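Local coordinates for protein Vlm2 (Streptomyces tsusimaensis, PDB 6ECB) that helps assemble the depsipeptide valinomycin as a non-ribosomal peptide synthetase, the chain described being its thioesterase domain, which probably acts in releasing the product, at residues 187-190 and 191-194; 211-214 and 215-218; 286-289 and 290-293. All coordinates share one frame; numbering follows the deposited sequence.

Contact 1 of 3, residues 187-190 and 191-194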
ATOM      1  N   LYS A 187       5.423  20.432  -6.276  1.00 45.95           N
ATOM      2  CA  LYS A 187       4.339  19.723  -6.944  1.00 36.76           C
ATOM      3  C   LYS A 187       4.538  19.728  -8.453  1.00 38.60           C
ATOM      4  O   LYS A 187       4.290  18.715  -9.124  1.00 38.55           O
ATOM      5  CB  LYS A 187       2.985  20.349  -6.579  1.00 40.25           C
ATOM      6  CG  LYS A 187       2.594  20.097  -5.124  1.00 47.16           C
ATOM      7  CD  LYS A 187       1.081  20.102  -4.913  1.00 63.92           C
ATOM      8  CE  LYS A 187       0.469  21.473  -5.066  1.00 65.14           C
ATOM      9  NZ  LYS A 187      -1.008  21.386  -4.861  1.00 72.64           N
ATOM     10  N   GLN A 188       4.992  20.854  -9.004  1.00 37.58           N
ATOM     11  CA  GLN A 188       5.142  20.940 -10.452  1.00 35.94           C
ATOM     12  C   GLN A 188       6.241  20.009 -10.942  1.00 42.79           C
ATOM     13  O   GLN A 188       6.121  19.423 -12.023  1.00 39.49           O
ATOM     14  CB  GLN A 188       5.428  22.367 -10.886  1.00 41.96           C
ATOM     15  CG  GLN A 188       5.343  22.535 -12.394  1.00 57.15           C
ATOM     16  CD  GLN A 188       3.976  22.148 -12.936  1.00 72.59           C
ATOM     17  OE1 GLN A 188       2.955  22.672 -12.495  1.00 63.50           O
ATOM     18  NE2 GLN A 188       3.953  21.206 -13.879  1.00 51.25           N
ATOM     19  N   LEU A 189       7.314  19.847 -10.161  1.00 36.72           N
ATOM     20  CA  LEU A 189       8.348  18.887 -10.550  1.00 45.82           C
ATOM     21  C   LEU A 189       7.787  17.476 -10.605  1.00 47.91           C
ATOM     22  O   LEU A 189       8.136  16.693 -11.495  1.00 43.05           O
ATOM     23  CB  LEU A 189       9.530  18.928  -9.585  1.00 40.44           C
ATOM     24  CG  LEU A 189      10.494  20.109  -9.662  1.00 46.84           C
ATOM     25  CD1 LEU A 189      11.631  19.843  -8.690  1.00 47.34           C
ATOM     26  CD2 LEU A 189      11.010  20.304 -11.070  1.00 50.66           C
ATOM     27  N   LEU A 190       6.928  17.117  -9.651  1.00 34.63           N
ATOM     28  CA  LEU A 190       6.329  15.796  -9.696  1.00 29.13           C
ATOM     29  C   LEU A 190       5.476  15.629 -10.948  1.00 40.04           C
ATOM     30  O   LEU A 190       5.511  14.577 -11.595  1.00 34.85           O
ATOM     31  CB  LEU A 190       5.489  15.533  -8.442  1.00 31.42           C
ATOM     32  CG  LEU A 190       6.219  15.587  -7.101  1.00 46.49           C
ATOM     33  CD1 LEU A 190       5.265  15.193  -5.990  1.00 34.47           C
ATOM     34  CD2 LEU A 190       7.446  14.680  -7.090  1.00 43.00           C
ATOM     35  N   LEU A 191       4.691  16.651 -11.299  1.00 31.46           N
ATOM     36  CA  LEU A 191       3.862  16.561 -12.497  1.00 44.11           C
ATOM     37  C   LEU A 191       4.732  16.477 -13.746  1.00 31.85           C
ATOM     38  O   LEU A 191       4.452  15.692 -14.661  1.00 41.67           O
ATOM     39  CB  LEU A 191       2.909  17.759 -12.563  1.00 39.43           C
ATOM     40  CG  LEU A 191       1.903  17.834 -11.409  1.00 41.62           C
ATOM     41  CD1 LEU A 191       1.131  19.145 -11.430  1.00 46.75           C
ATOM     42  CD2 LEU A 191       0.948  16.668 -11.480  1.00 38.74           C
ATOM     43  N   ASP A 192       5.797  17.276 -13.792  1.00 32.35           N
ATOM     44  CA  ASP A 192       6.735  17.215 -14.908  1.00 33.43           C
ATOM     45  C   ASP A 192       7.276  15.797 -15.091  1.00 35.85           C
ATOM     46  O   ASP A 192       7.448  15.319 -16.222  1.00 46.60           O
ATOM     47  CB  ASP A 192       7.876  18.191 -14.658  1.00 34.79           C
ATOM     48  CG  ASP A 192       7.472  19.644 -14.867  1.00 54.62           C
ATOM     49  OD1 ASP A 192       6.384  19.899 -15.431  1.00 49.83           O
ATOM     50  OD2 ASP A 192       8.254  20.529 -14.465  1.00 45.28           O
ATOM     51  N   ARG A 193       7.576  15.124 -13.984  1.00 36.22           N
ATOM     52  CA  ARG A 193       8.060  13.745 -14.030  1.00 31.84           C
ATOM     53  C   ARG A 193       6.971  12.780 -14.480  1.00 52.80           C
ATOM     54  O   ARG A 193       7.257  11.801 -15.178  1.00 36.40           O
ATOM     55  CB  ARG A 193       8.594  13.362 -12.647  1.00 35.84           C
ATOM     56  CG  ARG A 193       8.695  11.845 -12.353  1.00 48.74           C
ATOM     57  CD  ARG A 193       9.721  11.117 -13.237  1.00 63.82           C
ATOM     58  NE  ARG A 193       9.796   9.690 -12.910  1.00 71.81           N
ATOM     59  CZ  ARG A 193       8.886   8.786 -13.269  1.00 87.81           C
ATOM     60  NH1 ARG A 193       7.824   9.148 -13.980  1.00 77.97           N
ATOM     61  NH2 ARG A 193       9.031   7.513 -12.913  1.00 94.29           N
ATOM     62  N   ALA A 194       5.725  13.032 -14.111  1.00 36.62           N
ATOM     63  CA  ALA A 194       4.682  12.043 -14.329  1.00 31.77           C
ATOM     64  C   ALA A 194       3.975  12.189 -15.665  1.00 33.69           C
ATOM     65  O   ALA A 194       3.414  11.201 -16.166  1.00 36.90           O
ATOM     66  CB  ALA A 194       3.634  12.124 -13.215  1.00 32.23           C
TER
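Q188 reaches one turn along the helix to D192 and L191. CB turns away from 191-194, and CG lies anti to the backbone N (chi1 -170°). A bend at chi2 (58°) then turns the amide toward the following turn. Q188 CG lies 4.1 Å from D192 OD2, and Q188 CD is as far from D192 OD1. At the tip the amide divides its contacts: Q188 OE1 passes L191 CD1 at 4.1 Å, whereas Q188 NE2 lies 3.8 Å from L191 CB and donates to D192 OD1 at 3.2 Å. That bond is fairly straight, with an N-H...O angle of 165°, and the acceptor lies close to the amide plane. The donor, however, meets OD1 from above the carboxylate plane. D192 OD1 also forms a salt bridge with K195, so the Q188 amide is its second partner. In the backbone, D192 N donates to Q188 O at 2.8 Å, closing the same turn. L191 also packs on L209 of helix 206-220, and L190 on L163 of helix 157-165. The pattern is an i to i+4 glutamine-aspartate bond on the outer side of an amphipathic alpha-helix.

Contact 2 of 3, residues 211-214 and 215-218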
ATOM      1  N   ARG A 211      -5.386  15.930  -4.562  1.00 27.60           N
ATOM      2  CA  ARG A 211      -6.289  15.114  -3.762  1.00 28.05           C
ATOM      3  C   ARG A 211      -5.516  14.068  -2.984  1.00 26.54           C
ATOM      4  O   ARG A 211      -5.820  13.790  -1.822  1.00 22.81           O
ATOM      5  CB  ARG A 211      -7.334  14.465  -4.658  1.00 24.67           C
ATOM      6  CG  ARG A 211      -8.325  15.460  -5.263  1.00 27.13           C
ATOM      7  CD  ARG A 211      -9.173  14.780  -6.336  1.00 31.48           C
ATOM      8  NE  ARG A 211     -10.112  15.718  -6.965  1.00 33.32           N
ATOM      9  CZ  ARG A 211     -11.409  15.804  -6.680  1.00 41.25           C
ATOM     10  NH1 ARG A 211     -11.956  15.002  -5.780  1.00 39.56           N
ATOM     11  NH2 ARG A 211     -12.166  16.696  -7.305  1.00 39.02           N
ATOM     12  N   PHE A 212      -4.482  13.501  -3.604  1.00 23.26           N
ATOM     13  CA  PHE A 212      -3.642  12.536  -2.916  1.00 21.46           C
ATOM     14  C   PHE A 212      -2.953  13.176  -1.715  1.00 21.73           C
ATOM     15  O   PHE A 212      -2.922  12.599  -0.622  1.00 22.04           O
ATOM     16  CB  PHE A 212      -2.592  11.960  -3.883  1.00 25.22           C
ATOM     17  CG  PHE A 212      -1.448  11.319  -3.161  1.00 21.30           C
ATOM     18  CD1 PHE A 212      -1.552  10.033  -2.720  1.00 19.31           C
ATOM     19  CD2 PHE A 212      -0.297  12.043  -2.876  1.00 31.58           C
ATOM     20  CE1 PHE A 212      -0.538   9.451  -2.013  1.00 20.10           C
ATOM     21  CE2 PHE A 212       0.736  11.471  -2.160  1.00 29.31           C
ATOM     22  CZ  PHE A 212       0.621  10.180  -1.738  1.00 25.45           C
ATOM     23  N   LEU A 213      -2.372  14.361  -1.900  1.00 22.75           N
ATOM     24  CA  LEU A 213      -1.622  14.977  -0.811  1.00 23.18           C
ATOM     25  C   LEU A 213      -2.540  15.347   0.352  1.00 24.10           C
ATOM     26  O   LEU A 213      -2.160  15.206   1.522  1.00 23.21           O
ATOM     27  CB  LEU A 213      -0.875  16.201  -1.317  1.00 24.55           C
ATOM     28  CG  LEU A 213       0.251  15.907  -2.308  1.00 31.56           C
ATOM     29  CD1 LEU A 213       0.694  17.192  -2.982  1.00 34.72           C
ATOM     30  CD2 LEU A 213       1.401  15.247  -1.567  1.00 30.28           C
ATOM     31  N   ARG A 214      -3.764  15.783   0.052  1.00 23.98           N
ATOM     32  CA  ARG A 214      -4.694  16.126   1.126  1.00 24.35           C
ATOM     33  C   ARG A 214      -5.172  14.874   1.853  1.00 23.08           C
ATOM     34  O   ARG A 214      -5.220  14.851   3.086  1.00 23.06           O
ATOM     35  CB  ARG A 214      -5.883  16.915   0.577  1.00 25.44           C
ATOM     36  CG  ARG A 214      -5.530  18.297   0.037  1.00 27.01           C
ATOM     37  CD  ARG A 214      -6.766  19.051  -0.488  1.00 30.61           C
ATOM     38  NE  ARG A 214      -6.378  20.345  -1.061  1.00 36.14           N
ATOM     39  CZ  ARG A 214      -6.078  21.415  -0.329  1.00 52.42           C
ATOM     40  NH1 ARG A 214      -6.140  21.363   1.004  1.00 53.50           N
ATOM     41  NH2 ARG A 214      -5.722  22.543  -0.929  1.00 45.78           N
ATOM     42  N   LEU A 215      -5.508  13.812   1.118  1.00 22.13           N
ATOM     43  CA  LEU A 215      -5.918  12.582   1.790  1.00 21.03           C
ATOM     44  C   LEU A 215      -4.752  11.978   2.573  1.00 20.30           C
ATOM     45  O   LEU A 215      -4.937  11.420   3.654  1.00 19.87           O
ATOM     46  CB  LEU A 215      -6.471  11.576   0.777  1.00 20.33           C
ATOM     47  CG  LEU A 215      -6.951  10.237   1.349  1.00 19.31           C
ATOM     48  CD1 LEU A 215      -7.998  10.436   2.452  1.00 19.69           C
ATOM     49  CD2 LEU A 215      -7.514   9.395   0.217  1.00 18.93           C
ATOM     50  N   GLN A 216      -3.536  12.099   2.051  1.00 20.34           N
ATOM     51  CA  GLN A 216      -2.375  11.585   2.770  1.00 19.86           C
ATOM     52  C   GLN A 216      -2.211  12.260   4.125  1.00 20.50           C
ATOM     53  O   GLN A 216      -2.023  11.584   5.142  1.00 22.21           O
ATOM     54  CB  GLN A 216      -1.108  11.778   1.926  1.00 22.09           C
ATOM     55  CG  GLN A 216       0.129  11.230   2.606  1.00 21.58           C
ATOM     56  CD  GLN A 216       1.372  11.459   1.753  1.00 26.66           C
ATOM     57  OE1 GLN A 216       1.553  12.529   1.192  1.00 25.73           O
ATOM     58  NE2 GLN A 216       2.216  10.441   1.646  1.00 29.86           N
ATOM     59  N   MET A 217      -2.260  13.599   4.165  1.00 21.69           N
ATOM     60  CA  MET A 217      -2.137  14.307   5.437  1.00 22.51           C
ATOM     61  C   MET A 217      -3.209  13.844   6.411  1.00 23.25           C
ATOM     62  O   MET A 217      -2.941  13.639   7.599  1.00 23.94           O
ATOM     63  CB  MET A 217      -2.244  15.822   5.228  1.00 24.03           C
ATOM     64  CG  MET A 217      -1.790  16.629   6.442  1.00 44.45           C
ATOM     65  SD  MET A 217      -0.018  16.454   6.765  1.00 58.56           S
ATOM     66  CE  MET A 217       0.617  16.415   5.098  1.00 37.28           C
ATOM     67  N   HIS A 218      -4.433  13.653   5.914  1.00 23.12           N
ATOM     68  CA  HIS A 218      -5.524  13.175   6.762  1.00 21.87           C
ATOM     69  C   HIS A 218      -5.220  11.794   7.339  1.00 20.70           C
ATOM     70  O   HIS A 218      -5.393  11.556   8.537  1.00 21.09           O
ATOM     71  CB  HIS A 218      -6.814  13.127   5.942  1.00 21.92           C
ATOM     72  CG  HIS A 218      -7.935  12.426   6.619  1.00 21.66           C
ATOM     73  ND1 HIS A 218      -8.653  13.007   7.643  1.00 22.59           N
ATOM     74  CD2 HIS A 218      -8.478  11.204   6.416  1.00 20.72           C
ATOM     75  CE1 HIS A 218      -9.578  12.157   8.057  1.00 22.21           C
ATOM     76  NE2 HIS A 218      -9.495  11.057   7.328  1.00 21.08           N
TER
HETATM   77  O   HOH W   1       0.623  15.028   2.051  1.00 32.16           O
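Q216 N donates to F212 O at 2.8 Å, the shortest of four successive i to i+4 backbone bonds across this turn. The next residue along is tied by the bond from M217 N to L213 O, 3.1 Å long. L213 O accepts a second hydrogen bond, from a water, which lies 2.8 Å from L213 O and donates equally to Q216 OE1, also at 2.8 Å. One water thus clips the glutamine carbonyl to a backbone carbonyl three residues earlier and satisfies a polar atom of a buried side chain. The other polar ends on this turn find their partners elsewhere: R211 forms a salt bridge with D207, R214 one with D210, and H218 NE2 bonds to the carbonyl of P84.

Packing surrounds the bridged amide. Q216 leaves the helix with CG anti to the backbone N (chi1 -179°) and runs on extended, which carries its amide obliquely across to the CE2-CZ side of F212. There Q216 OE1 lies 3.6 Å from F212 CE2, and Q216 NE2 is 3.8 Å from F212 CZ. Ring and amide are inclined to each other by 54°, so this is not a parallel stack; Q216 CB lies over one face of the ring. L213 runs beside Q216 and points the same way, bringing L213 CD2 to 3.9 Å from Q216 OE1. Farther out, L213 meets L163, and both Q216 and M217 touch I162, all on helix 157-165, while F212 reaches T50. The helix belongs to the helical insertion between strands 134-137 and 237-241, the place of the lid in alpha/beta-hydrolase thioesterase domains; within that insertion, this turn pairs a water-bridged glutamine with the phenylalanine four residues earlier.

Contact 3 of 3, residues 286-289 and 290-293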
ATOM      1  N   ALA A 286       9.875  -8.750  -5.547  1.00 22.05           N
ATOM      2  CA  ALA A 286       8.954  -9.501  -6.397  1.00 20.99           C
ATOM      3  C   ALA A 286       9.355 -10.968  -6.496  1.00 21.22           C
ATOM      4  O   ALA A 286       8.498 -11.857  -6.427  1.00 21.37           O
ATOM      5  CB  ALA A 286       8.904  -8.872  -7.808  1.00 23.51           C
ATOM      6  N   GLN A 287      10.653 -11.245  -6.685  1.00 21.10           N
ATOM      7  CA  GLN A 287      11.127 -12.622  -6.774  1.00 22.98           C
ATOM      8  C   GLN A 287      10.781 -13.397  -5.512  1.00 23.31           C
ATOM      9  O   GLN A 287      10.405 -14.575  -5.578  1.00 23.82           O
ATOM     10  CB  GLN A 287      12.639 -12.624  -7.024  1.00 28.26           C
ATOM     11  CG  GLN A 287      13.299 -13.974  -7.023  1.00 47.40           C
ATOM     12  CD  GLN A 287      14.750 -13.894  -7.509  1.00 72.20           C
ATOM     13  OE1 GLN A 287      15.035 -13.315  -8.568  1.00 58.04           O
ATOM     14  NE2 GLN A 287      15.671 -14.462  -6.728  1.00 75.15           N
ATOM     15  N   LEU A 288      10.900 -12.748  -4.349  1.00 22.40           N
ATOM     16  CA  LEU A 288      10.607 -13.410  -3.082  1.00 24.96           C
ATOM     17  C   LEU A 288       9.107 -13.601  -2.872  1.00 23.82           C
ATOM     18  O   LEU A 288       8.683 -14.637  -2.331  1.00 22.48           O
ATOM     19  CB  LEU A 288      11.239 -12.612  -1.938  1.00 24.86           C
ATOM     20  CG  LEU A 288      12.759 -12.776  -1.895  1.00 31.24           C
ATOM     21  CD1 LEU A 288      13.434 -11.702  -1.058  1.00 31.71           C
ATOM     22  CD2 LEU A 288      13.118 -14.141  -1.370  1.00 34.14           C
ATOM     23  N   LEU A 289       8.283 -12.622  -3.262  1.00 20.53           N
ATOM     24  CA  LEU A 289       6.833 -12.843  -3.231  1.00 20.60           C
ATOM     25  C   LEU A 289       6.451 -13.988  -4.153  1.00 21.26           C
ATOM     26  O   LEU A 289       5.613 -14.832  -3.806  1.00 21.56           O
ATOM     27  CB  LEU A 289       6.059 -11.593  -3.657  1.00 20.55           C
ATOM     28  CG  LEU A 289       5.442 -10.710  -2.600  1.00 24.88           C
ATOM     29  CD1 LEU A 289       6.552 -10.082  -1.786  1.00 30.51           C
ATOM     30  CD2 LEU A 289       4.574  -9.631  -3.260  1.00 26.83           C
ATOM     31  N   ASP A 290       7.048 -14.026  -5.343  1.00 21.65           N
ATOM     32  CA  ASP A 290       6.786 -15.128  -6.258  1.00 21.81           C
ATOM     33  C   ASP A 290       7.135 -16.456  -5.607  1.00 24.42           C
ATOM     34  O   ASP A 290       6.366 -17.423  -5.675  1.00 24.27           O
ATOM     35  CB  ASP A 290       7.595 -14.979  -7.543  1.00 24.52           C
ATOM     36  CG  ASP A 290       7.024 -13.970  -8.519  1.00 25.21           C
ATOM     37  OD1 ASP A 290       5.850 -13.583  -8.421  1.00 24.71           O
ATOM     38  OD2 ASP A 290       7.796 -13.582  -9.445  1.00 23.88           O
ATOM     39  N   ARG A 291       8.313 -16.525  -4.984  1.00 24.24           N
ATOM     40  CA  ARG A 291       8.791 -17.790  -4.430  1.00 25.67           C
ATOM     41  C   ARG A 291       7.929 -18.252  -3.267  1.00 25.52           C
ATOM     42  O   ARG A 291       7.622 -19.447  -3.152  1.00 26.63           O
ATOM     43  CB  ARG A 291      10.239 -17.640  -3.965  1.00 25.55           C
ATOM     44  CG  ARG A 291      10.816 -18.892  -3.296  1.00 42.81           C
ATOM     45  CD  ARG A 291      12.243 -18.639  -2.790  1.00 62.72           C
ATOM     46  NE  ARG A 291      13.039 -17.888  -3.764  1.00 74.39           N
ATOM     47  CZ  ARG A 291      14.192 -17.283  -3.490  1.00 82.41           C
ATOM     48  NH1 ARG A 291      14.704 -17.338  -2.264  1.00 85.13           N
ATOM     49  NH2 ARG A 291      14.831 -16.615  -4.443  1.00 80.77           N
ATOM     50  N   HIS A 292       7.572 -17.329  -2.370  1.00 22.79           N
ATOM     51  CA  HIS A 292       6.883 -17.689  -1.143  1.00 23.67           C
ATOM     52  C   HIS A 292       5.375 -17.751  -1.286  1.00 26.36           C
ATOM     53  O   HIS A 292       4.737 -18.531  -0.563  1.00 24.76           O
ATOM     54  CB  HIS A 292       7.250 -16.711  -0.030  1.00 25.38           C
ATOM     55  CG  HIS A 292       8.636 -16.898   0.475  1.00 31.30           C
ATOM     56  ND1 HIS A 292       8.949 -17.805   1.466  1.00 32.90           N
ATOM     57  CD2 HIS A 292       9.799 -16.306   0.121  1.00 29.84           C
ATOM     58  CE1 HIS A 292      10.248 -17.760   1.700  1.00 38.61           C
ATOM     59  NE2 HIS A 292      10.788 -16.861   0.899  1.00 33.66           N
ATOM     60  N   CYS A 293       4.791 -16.971  -2.195  1.00 21.23           N
ATOM     61  CA  CYS A 293       3.344 -16.834  -2.287  1.00 20.90           C
ATOM     62  C   CYS A 293       2.765 -17.113  -3.657  1.00 22.26           C
ATOM     63  O   CYS A 293       1.558 -17.351  -3.749  1.00 20.85           O
ATOM     64  CB  CYS A 293       2.915 -15.425  -1.867  1.00 21.52           C
ATOM     65  SG  CYS A 293       3.287 -15.081  -0.124  1.00 22.56           S
TER
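L288 meets both R291 and H292, and with L289 and D290 it makes up much of the surface buried in this turn. Its CD2 methyl sits over one face of the R291 guanidinium, offset toward the rim, and L288 CD2 comes 3.7 Å from R291 NH1. The two side chains run side by side in the same direction; R291 gets there by starting anti to its main-chain N and bending at chi3 (-43°). L288 O accepts from H292 N at 2.9 Å and also lies in the plane of the imidazole at its edge, 3.2 Å from H292 CD2.

L289 faces the sheet and packs on F240. Its chi1 of -101° is some 40° off a staggered value, and its carbonyl is taken by the backbone: C293 N to L289 O measures 2.8 Å. D290 N binds A286 O at 2.8 Å, and D290 CG folds back to 3.3 Å from that same A286 O. The carboxylate itself is directed elsewhere, accepting from K62 N, with a weaker bond from G63 N.

Q287 NE2 and R291 NH2 stand 3.2 Å apart as two donors, a pairing that is probably mildly unfavourable as modelled. The chemistry implies a turn held chiefly by its backbone bonds, with one leucine methyl resting on a face of the guanidinium, while the acidic group ties the helix to the loop carrying K62 and G63.

How the contacts relate
Contacts 1 and 2 lie on consecutive helices, 183-194 and 206-220, and touch directly: K187 CD packs against L213 CD1 at 3.5 Å, though the contact centres are 17 Å apart. Both belong to the helical insertion between strands 134-137 and 237-241. Contact 3 lies instead on helix 281-293, against the core sheet. Its centre is 32 Å from that of contact 1 and 31 Å from that of contact 2, and its nearest atoms are about 17 and 20 Å away. Contacts 2 and 3 fall on opposite sides of the chain's centre. None of the three includes S111, D138 or H273, whose arrangement is consistent with a catalytic triad.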